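PDB 1XKY: dihydrodipicolinate synthase, which probably catalyses the condensation of pyruvate with aspartate semialdehyde that opens the lysine branch of bacterial amino-acid biosynthesis. Local coordinates for residues E183-T188 and F192-G197. Residues are numbered along the deposited sequence; the frame is centred on the assembly and turned at random.
Sequences EIIEKT and FAVYSG. With K (potassium ion), chain E.
T188 packs directly on the ring of F192, beside a potassium ion that takes oxygen ligands from both segments. T188, where the backbone turns out of helix 178-187, can be followed atom by atom. Its CB lies 3.6 Å from F192 CD2 and packs also on F192 CB. One branch, the methyl CG2, runs along the same side of the ring, touching CD2 and CE2. The other, OG1, is held between the backbone N and the carbonyl carbon (chi1 58°), a rotation that lets one hydroxyl do two jobs: it binds the potassium at 2.8 Å and donates a hydrogen bond to I184 O. That bond is 2.7 Å long from T188 OG1 to I184 O; the C=O...OG1 angle is 141° and OG1 is tilted 31° from the carbonyl plane. T188 N reaches the same oxygen from the opposite face of its plane, so I184 O accepts two donors. Donating its proton to I184 O is consistent with the hydroxyl oxygen turning its electrons to the cation.

I185 O, T188 O and a longer contact from F192 O, 3.2 Å from the potassium, join A189 O and three waters in the coordination shell, so the ion ties the C-terminal part of the helix and the residues after it to F192, just ahead of the strand. Away from the ion, the I184, I185 and V194 contacts are apolar. V194 CG2 touches both isoleucines, which approach it from directions roughly at a right angle: it is 3.5 Å from I184 CG2, which is tight for two methyls, and 3.6 Å from I185 CG1. I184 CG2 also meets F192 CE2, at 4.0 Å.

The packing joins helix 178-187 to strand 193-196 in a beta-alpha-beta unit of the TIM barrel. F192 and V194 lean on I171 of the preceding strand 168-173, while S163 of helix 156-163 touches both T188 and F192.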
loop_
_atom_site.group_PDB
_atom_site.type_symbol
_atom_site.label_atom_id
_atom_site.label_comp_id
_atom_site.label_asym_id
_atom_site.label_seq_id
_atom_site.Cartn_x
_atom_site.Cartn_y
_atom_site.Cartn_z
ATOM N N GLU A 183 15.339 5.287 -15.183
ATOM C CA GLU A 183 15.568 4.119 -16.021
ATOM C C GLU A 183 15.006 4.297 -17.434
ATOM O O GLU A 183 15.632 3.890 -18.420
ATOM C CB GLU A 183 14.959 2.886 -15.355
ATOM C CG GLU A 183 15.473 1.571 -15.907
ATOM C CD GLU A 183 14.846 0.375 -15.215
ATOM O OE1 GLU A 183 14.410 0.529 -14.055
ATOM O OE2 GLU A 183 14.791 -0.713 -15.833
ATOM N N ILE A 184 13.815 4.886 -17.526
ATOM C CA ILE A 184 13.197 5.183 -18.818
ATOM C C ILE A 184 14.081 6.150 -19.598
ATOM O O ILE A 184 14.340 5.941 -20.780
ATOM C CB ILE A 184 11.775 5.796 -18.661
ATOM C CG1 ILE A 184 10.811 4.763 -18.049
ATOM C CG2 ILE A 184 11.246 6.286 -20.025
ATOM C CD1 ILE A 184 9.500 5.354 -17.567
ATOM N N ILE A 185 14.526 7.208 -18.923
ATOM C CA ILE A 185 15.405 8.204 -19.525
ATOM C C ILE A 185 16.660 7.518 -20.074
ATOM O O ILE A 185 17.046 7.744 -21.214
ATOM C CB ILE A 185 15.793 9.338 -18.525
ATOM C CG1 ILE A 185 14.567 10.205 -18.195
ATOM C CG2 ILE A 185 16.922 10.220 -19.100
ATOM C CD1 ILE A 185 14.661 10.965 -16.875
ATOM N N GLU A 186 17.266 6.664 -19.261
ATOM C CA GLU A 186 18.506 5.978 -19.628
ATOM C C GLU A 186 18.318 5.044 -20.824
ATOM O O GLU A 186 19.115 5.051 -21.766
ATOM C CB GLU A 186 18.998 5.182 -18.423
ATOM C CG GLU A 186 20.336 4.469 -18.598
ATOM C CD GLU A 186 20.800 3.814 -17.303
ATOM O OE1 GLU A 186 21.960 3.342 -17.250
ATOM O OE2 GLU A 186 20.002 3.779 -16.329
ATOM N N LYS A 187 17.245 4.261 -20.792
ATOM C CA LYS A 187 17.063 3.158 -21.737
ATOM C C LYS A 187 16.411 3.537 -23.064
ATOM O O LYS A 187 16.421 2.734 -24.003
ATOM C CB LYS A 187 16.270 2.033 -21.071
ATOM C CG LYS A 187 17.057 1.308 -19.990
ATOM C CD LYS A 187 16.224 0.245 -19.306
ATOM C CE LYS A 187 17.095 -0.681 -18.470
ATOM N NZ LYS A 187 17.726 -1.714 -19.352
ATOM N N THR A 188 15.852 4.743 -23.147
ATOM C CA THR A 188 15.234 5.232 -24.377
ATOM C C THR A 188 16.214 6.133 -25.128
ATOM O O THR A 188 17.171 6.645 -24.541
ATOM C CB THR A 188 13.911 6.001 -24.090
ATOM O OG1 THR A 188 14.160 7.103 -23.203
ATOM C CG2 THR A 188 12.869 5.082 -23.459
ATOM N N PHE A 192 13.460 10.611 -27.194
ATOM C CA PHE A 192 12.301 10.254 -26.390
ATOM C C PHE A 192 12.364 11.003 -25.059
ATOM O O PHE A 192 13.313 10.834 -24.296
ATOM C CB PHE A 192 12.236 8.746 -26.159
ATOM C CG PHE A 192 10.988 8.303 -25.447
ATOM C CD1 PHE A 192 9.824 8.045 -26.157
ATOM C CD2 PHE A 192 10.975 8.168 -24.066
ATOM C CE1 PHE A 192 8.670 7.652 -25.508
ATOM C CE2 PHE A 192 9.820 7.770 -23.402
ATOM C CZ PHE A 192 8.665 7.507 -24.128
ATOM N N ALA A 193 11.343 11.814 -24.794
ATOM C CA ALA A 193 11.318 12.715 -23.641
ATOM C C ALA A 193 10.443 12.207 -22.484
ATOM O O ALA A 193 9.309 11.769 -22.695
ATOM C CB ALA A 193 10.852 14.103 -24.085
ATOM N N VAL A 194 10.982 12.278 -21.262
ATOM C CA VAL A 194 10.233 11.972 -20.052
ATOM C C VAL A 194 9.830 13.273 -19.357
ATOM O O VAL A 194 10.683 14.098 -19.031
ATOM C CB VAL A 194 11.062 11.091 -19.081
ATOM C CG1 VAL A 194 10.327 10.897 -17.741
ATOM C CG2 VAL A 194 11.362 9.741 -19.727
ATOM N N TYR A 195 8.523 13.451 -19.163
ATOM C CA TYR A 195 7.969 14.564 -18.388
ATOM C C TYR A 195 7.481 14.064 -17.045
ATOM O O TYR A 195 6.847 13.016 -16.977
ATOM C CB TYR A 195 6.791 15.220 -19.133
ATOM C CG TYR A 195 7.249 16.095 -20.262
ATOM C CD1 TYR A 195 7.351 17.474 -20.100
ATOM C CD2 TYR A 195 7.629 15.545 -21.483
ATOM C CE1 TYR A 195 7.818 18.290 -21.126
ATOM C CE2 TYR A 195 8.098 16.345 -22.518
ATOM C CZ TYR A 195 8.189 17.715 -22.340
ATOM O OH TYR A 195 8.646 18.492 -23.377
ATOM N N SER A 196 7.745 14.816 -15.975
ATOM C CA SER A 196 7.037 14.562 -14.725
ATOM C C SER A 196 5.543 14.815 -14.944
ATOM O O SER A 196 5.155 15.722 -15.678
ATOM C CB SER A 196 7.557 15.430 -13.582
ATOM O OG SER A 196 6.781 15.234 -12.410
ATOM N N GLY A 197 4.722 13.965 -14.338
ATOM C CA GLY A 197 3.277 14.151 -14.295
ATOM C C GLY A 197 2.824 14.660 -12.936
ATOM O O GLY A 197 1.626 14.753 -12.680
HETATM K K K E . 15.982 9.226 -23.379
HETATM O O HOH W 1 14.078 10.571 -21.853
HETATM O O HOH W 2 16.910 12.222 -23.352
HETATM O O HOH W 3 18.573 9.831 -23.635
#